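Local coordinates for protein maleate cis-trans isomerase (PDB 4FQ5) that probably catalyses the cis-trans isomerisation of maleate to fumarate, working as a homodimer, at residues L48-E53 against F60-S65; E42-A47 against S243-T248. The protein carries 1 engineered substitution. All blocks are in the same frame, centred on the assembly; numbering follows the deposited sequence.

Interaction 1: L48-E53 against F60-S65; sequences LLKARE and FTFHSS
L49 stands over one face of the F60 ring, its CG 3.7 Å from the ring centroid and almost on the normal, a CH-pi contact in which the two side chains cross at about a right angle. The same leucine reaches a second ring differently: its CD2 lies at the edge of F62, 3.6 Å from CE1. L49 is thus shared by two phenylalanines, above one and beside the other. With CG anti to its carbonyl carbon and beside its backbone N (chi1 -59°), F60 brings the CD2 edge of its ring to the very carboxylate that takes its N-H. That group is E53, whose extended side chain runs past F60 in the opposite direction, with carboxylate and ring only 8° from coplanar. E53 OE2 accepts from F60 N at 2.9 Å, end-on to its C-O bond though bent at the hydrogen (145°), and a water donates both to OE2 and to F60 O. Around the ring, R52 NH1 comes to 4.0 Å from F60 CZ with its guanidinium plane nearly perpendicular to the ring; NH1 also makes a salt bridge with E58, and NH2 donates to P259 O. K50 NZ slants to 3.4 Å from F62 CE2. Cutting F60 back to an alanine is likely to open a gap beneath L49 and leave R52 without its aromatic neighbour. Helix segment 48-52 runs nearly antiparallel to strand segment 60-65, within the beta-alpha-beta unit of strand 27-35, helix 41-52 and strand 59-67. Apolar contact places the F60 ring while E53 takes its N-H, tying ring and main chain alike to 48-53.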
loop_
_atom_site.group_PDB
_atom_site.type_symbol
_atom_site.label_atom_id
_atom_site.label_comp_id
_atom_site.label_asym_id
_atom_site.label_seq_id
_atom_site.Cartn_x
_atom_site.Cartn_y
_atom_site.Cartn_z
ATOM N N LEU A 48 -4.173 9.640 5.599
ATOM C CA LEU A 48 -5.480 9.790 4.942
ATOM C C LEU A 48 -5.417 9.590 3.430
ATOM O O LEU A 48 -6.233 8.861 2.854
ATOM C CB LEU A 48 -6.091 11.169 5.224
ATOM C CG LEU A 48 -7.102 11.468 6.349
ATOM C CD1 LEU A 48 -7.849 10.243 6.866
ATOM C CD2 LEU A 48 -6.499 12.283 7.479
ATOM N N LEU A 49 -4.457 10.250 2.789
ATOM C CA LEU A 49 -4.340 10.216 1.338
ATOM C C LEU A 49 -3.822 8.861 0.832
ATOM O O LEU A 49 -4.152 8.445 -0.279
ATOM C CB LEU A 49 -3.493 11.401 0.844
ATOM C CG LEU A 49 -4.206 12.685 0.367
ATOM C CD1 LEU A 49 -5.656 12.837 0.813
ATOM C CD2 LEU A 49 -3.422 13.958 0.674
ATOM N N LYS A 50 -3.027 8.183 1.659
ATOM C CA LYS A 50 -2.597 6.800 1.411
ATOM C C LYS A 50 -3.810 5.868 1.381
ATOM O O LYS A 50 -3.916 4.998 0.509
ATOM C CB LYS A 50 -1.656 6.332 2.521
ATOM C CG LYS A 50 -0.456 5.528 2.058
ATOM C CD LYS A 50 0.823 6.358 2.136
ATOM C CE LYS A 50 0.790 7.560 1.199
ATOM N NZ LYS A 50 1.372 8.775 1.841
ATOM N N ALA A 51 -4.710 6.050 2.350
ATOM C CA ALA A 51 -5.985 5.330 2.369
ATOM C C ALA A 51 -6.814 5.647 1.126
ATOM O O ALA A 51 -7.438 4.751 0.550
ATOM C CB ALA A 51 -6.770 5.633 3.646
ATOM N N ARG A 52 -6.804 6.916 0.697
ATOM C CA ARG A 52 -7.549 7.312 -0.503
ATOM C C ARG A 52 -7.048 6.578 -1.759
ATOM O O ARG A 52 -7.837 6.260 -2.657
ATOM C CB ARG A 52 -7.509 8.824 -0.726
ATOM C CG ARG A 52 -8.501 9.298 -1.779
ATOM C CD ARG A 52 -8.294 10.757 -2.160
ATOM N NE ARG A 52 -9.340 11.210 -3.077
ATOM C CZ ARG A 52 -9.275 11.131 -4.406
ATOM N NH1 ARG A 52 -8.195 10.616 -5.007
ATOM N NH2 ARG A 52 -10.290 11.579 -5.138
ATOM N N GLU A 53 -5.743 6.316 -1.808
ATOM C CA GLU A 53 -5.124 5.618 -2.940
ATOM C C GLU A 53 -5.645 4.184 -3.117
ATOM O O GLU A 53 -5.557 3.622 -4.206
ATOM C CB GLU A 53 -3.592 5.655 -2.838
ATOM C CG GLU A 53 -3.015 7.060 -3.021
ATOM C CD GLU A 53 -1.501 7.139 -2.897
ATOM O OE1 GLU A 53 -0.854 6.094 -2.662
ATOM O OE2 GLU A 53 -0.950 8.260 -3.041
ATOM N N PHE A 60 -0.212 10.710 -4.497
ATOM C CA PHE A 60 0.144 11.950 -3.814
ATOM C C PHE A 60 1.608 11.975 -3.403
ATOM O O PHE A 60 2.149 10.959 -2.983
ATOM C CB PHE A 60 -0.767 12.160 -2.597
ATOM C CG PHE A 60 -2.227 12.239 -2.947
ATOM C CD1 PHE A 60 -2.809 13.456 -3.301
ATOM C CD2 PHE A 60 -3.021 11.092 -2.949
ATOM C CE1 PHE A 60 -4.154 13.533 -3.635
ATOM C CE2 PHE A 60 -4.368 11.159 -3.289
ATOM C CZ PHE A 60 -4.935 12.380 -3.636
ATOM N N THR A 61 2.255 13.127 -3.559
ATOM C CA THR A 61 3.585 13.343 -2.974
ATOM C C THR A 61 3.493 14.521 -2.016
ATOM O O THR A 61 2.667 15.420 -2.209
ATOM C CB THR A 61 4.677 13.603 -4.035
ATOM O OG1 THR A 61 4.347 14.775 -4.792
ATOM C CG2 THR A 61 4.819 12.424 -4.980
ATOM N N PHE A 62 4.328 14.508 -0.982
ATOM C CA PHE A 62 4.210 15.463 0.115
ATOM C C PHE A 62 5.458 16.318 0.280
ATOM O O PHE A 62 6.571 15.798 0.289
ATOM C CB PHE A 62 3.819 14.740 1.410
ATOM C CG PHE A 62 2.518 13.998 1.292
ATOM C CD1 PHE A 62 1.308 14.669 1.446
ATOM C CD2 PHE A 62 2.499 12.646 0.963
ATOM C CE1 PHE A 62 0.103 13.997 1.306
ATOM C CE2 PHE A 62 1.290 11.968 0.820
ATOM C CZ PHE A 62 0.094 12.647 0.995
ATOM N N HIS A 63 5.244 17.627 0.398
ATOM C CA HIS A 63 6.318 18.623 0.380
ATOM C C HIS A 63 6.066 19.653 1.437
ATOM O O HIS A 63 5.033 20.326 1.423
ATOM C CB HIS A 63 6.387 19.261 -1.010
ATOM C CG HIS A 63 6.432 18.242 -2.120
ATOM N ND1 HIS A 63 7.584 17.722 -2.570
ATOM C CD2 HIS A 63 5.406 17.589 -2.809
ATOM C CE1 HIS A 63 7.319 16.802 -3.522
ATOM N NE2 HIS A 63 5.984 16.719 -3.663
ATOM N N SER A 64 7.002 19.777 2.374
ATOM C CA SER A 64 6.816 20.656 3.527
ATOM C C SER A 64 7.760 21.847 3.580
ATOM O O SER A 64 8.891 21.792 3.089
ATOM C CB SER A 64 6.956 19.867 4.835
ATOM O OG SER A 64 5.926 18.906 4.950
ATOM N N SER A 65 7.269 22.912 4.205
ATOM C CA SER A 65 8.095 24.029 4.631
ATOM C C SER A 65 7.758 24.318 6.093
ATOM O O SER A 65 6.602 24.188 6.505
ATOM C CB SER A 65 7.841 25.255 3.753
ATOM O OG SER A 65 8.470 26.401 4.303
HETATM O O HOH W 1 1.758 7.913 -3.770
#

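Interaction 2: E42-A47 against S243-T248; sequences ETEIPA and SAAVAT
E44 OE2 is gripped by two backbone N-H groups, those of S226 and L227, while its other oxygen, OE1, faces helix 244-255 and lies 3.5 Å from A245 CB. No direct hydrogen bond crosses between the two helices; a water does the bridging, donating to E44 OE1 at 2.7 Å and meeting S243 OG at 2.6 Å. The buried carboxylate is therefore held at both oxygens. S243 OG has a second task, as N-cap of the helix: it accepts from V246 N at 3.0 Å through a nearly straight bond (161°). The water thus links the acid of one helix to the capping hydroxyl of the other.

Helix 41-52 follows the first strand of one four-stranded parallel sheet, and helix 244-255 follows the outermost strand, 241-243, of the other, so this contact spans the two similar halves of the Amdase-type fold. Maleate is bound close by, about 9 Å from the side chain of A245.

I45 supplies the apolar part. With CG2 anti to the backbone N, its CG1 branch leans to the other helix, and the bend at chi2 (51°) sets CD1 against A245, 3.7 Å from CB and 3.4 Å from the carbonyl O. A methyl group is all A245 presents, which lets the end of the isoleucine come right up to the helix backbone. Within the same first turn of helix 244-255, A244 O accepts from both T248 N and T248 OG1, the hydroxyl at 2.8 Å; they arrive from opposite faces of the carbonyl plane, and T248 OG1 is also hydrogen-bonded to S138 OG.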
loop_
_atom_site.group_PDB
_atom_site.type_symbol
_atom_site.label_atom_id
_atom_site.label_comp_id
_atom_site.label_asym_id
_atom_site.label_seq_id
_atom_site.Cartn_x
_atom_site.Cartn_y
_atom_site.Cartn_z
ATOM N N GLU A 42 2.186 15.962 9.167
ATOM C CA GLU A 42 2.944 15.128 8.242
ATOM C C GLU A 42 2.720 13.619 8.437
ATOM O O GLU A 42 3.245 12.809 7.676
ATOM C CB GLU A 42 4.430 15.473 8.319
ATOM C CG GLU A 42 4.748 16.823 7.674
ATOM C CD GLU A 42 6.042 17.434 8.174
ATOM O OE1 GLU A 42 6.356 17.329 9.383
ATOM O OE2 GLU A 42 6.755 18.028 7.350
ATOM N N THR A 43 1.935 13.258 9.449
ATOM C CA THR A 43 1.576 11.864 9.699
ATOM C C THR A 43 0.154 11.588 9.225
ATOM O O THR A 43 -0.080 10.649 8.468
ATOM C CB THR A 43 1.748 11.507 11.192
ATOM O OG1 THR A 43 3.112 11.740 11.558
ATOM C CG2 THR A 43 1.410 10.023 11.464
ATOM N N GLU A 44 -0.787 12.429 9.641
ATOM C CA GLU A 44 -2.201 12.169 9.387
ATOM C C GLU A 44 -2.661 12.504 7.974
ATOM O O GLU A 44 -3.478 11.779 7.408
ATOM C CB GLU A 44 -3.079 12.840 10.442
ATOM C CG GLU A 44 -2.794 12.305 11.839
ATOM C CD GLU A 44 -3.810 12.743 12.878
ATOM O OE1 GLU A 44 -4.597 13.672 12.611
ATOM O OE2 GLU A 44 -3.819 12.155 13.973
ATOM N N ILE A 45 -2.148 13.588 7.398
ATOM C CA ILE A 45 -2.503 13.935 6.014
ATOM C C ILE A 45 -1.987 12.862 5.036
ATOM O O ILE A 45 -2.744 12.402 4.185
ATOM C CB ILE A 45 -2.073 15.380 5.626
ATOM C CG1 ILE A 45 -3.159 16.399 5.979
ATOM C CG2 ILE A 45 -1.836 15.527 4.132
ATOM C CD1 ILE A 45 -3.673 16.325 7.395
ATOM N N PRO A 46 -0.711 12.445 5.163
ATOM C CA PRO A 46 -0.293 11.323 4.318
ATOM C C PRO A 46 -1.025 10.005 4.620
ATOM O O PRO A 46 -1.341 9.265 3.689
ATOM C CB PRO A 46 1.210 11.212 4.601
ATOM C CG PRO A 46 1.602 12.625 4.916
ATOM C CD PRO A 46 0.453 13.123 5.763
ATOM N N ALA A 47 -1.304 9.722 5.892
ATOM C CA ALA A 47 -2.076 8.521 6.228
ATOM C C ALA A 47 -3.434 8.528 5.505
ATOM O O ALA A 47 -3.778 7.549 4.858
ATOM C CB ALA A 47 -2.262 8.385 7.735
ATOM N N SER A 243 -11.648 16.547 12.564
ATOM C CA SER A 243 -10.470 17.118 13.188
ATOM C C SER A 243 -9.928 18.163 12.235
ATOM O O SER A 243 -10.288 18.163 11.053
ATOM C CB SER A 243 -9.417 16.039 13.432
ATOM O OG SER A 243 -8.933 15.523 12.204
ATOM N N ALA A 244 -9.071 19.053 12.738
ATOM C CA ALA A 244 -8.428 20.049 11.880
ATOM C C ALA A 244 -7.706 19.364 10.713
ATOM O O ALA A 244 -7.771 19.833 9.581
ATOM C CB ALA A 244 -7.460 20.906 12.681
ATOM N N ALA A 245 -7.044 18.241 10.997
ATOM C CA ALA A 245 -6.332 17.463 9.973
ATOM C C ALA A 245 -7.290 16.914 8.926
ATOM O O ALA A 245 -7.028 17.018 7.723
ATOM C CB ALA A 245 -5.551 16.324 10.617
ATOM N N VAL A 246 -8.398 16.328 9.389
ATOM C CA VAL A 246 -9.421 15.774 8.489
ATOM C C VAL A 246 -10.070 16.860 7.626
ATOM O O VAL A 246 -10.234 16.682 6.414
ATOM C CB VAL A 246 -10.472 14.936 9.260
ATOM C CG1 VAL A 246 -11.799 14.863 8.510
ATOM C CG2 VAL A 246 -9.932 13.539 9.518
ATOM N N ALA A 247 -10.423 17.983 8.248
ATOM C CA ALA A 247 -11.037 19.110 7.534
ATOM C C ALA A 247 -10.114 19.658 6.443
ATOM O O ALA A 247 -10.569 19.965 5.337
ATOM C CB ALA A 247 -11.425 20.213 8.513
ATOM N N THR A 248 -8.825 19.761 6.767
ATOM C CA THR A 248 -7.795 20.235 5.833
ATOM C C THR A 248 -7.697 19.330 4.601
ATOM O O THR A 248 -7.626 19.823 3.472
ATOM C CB THR A 248 -6.413 20.335 6.522
ATOM O OG1 THR A 248 -6.479 21.273 7.603
ATOM C CG2 THR A 248 -5.326 20.790 5.548
HETATM O O HOH W 2 -7.287 13.575 12.663
#

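Overall arrangement
Helix 41-52 serves both contacts: its C-terminal part meets strand 59-67 in interaction 1, and its earlier turns meet helix 244-255 in interaction 2. Interaction 1 is local, closing one beta-alpha-beta unit, and only partly buried, with charged groups round its aromatic centre. Interaction 2 joins residues nearly two hundred positions apart, is fully buried and small, and relies on a methyl contact and a water. The two meet at F62, whose CE1 packs against I45 CG2, and at S64 OG, which probably hydrogen-bonds E42 OE2. E42 also reaches H63 of the second subunit, so both contacts border that interface.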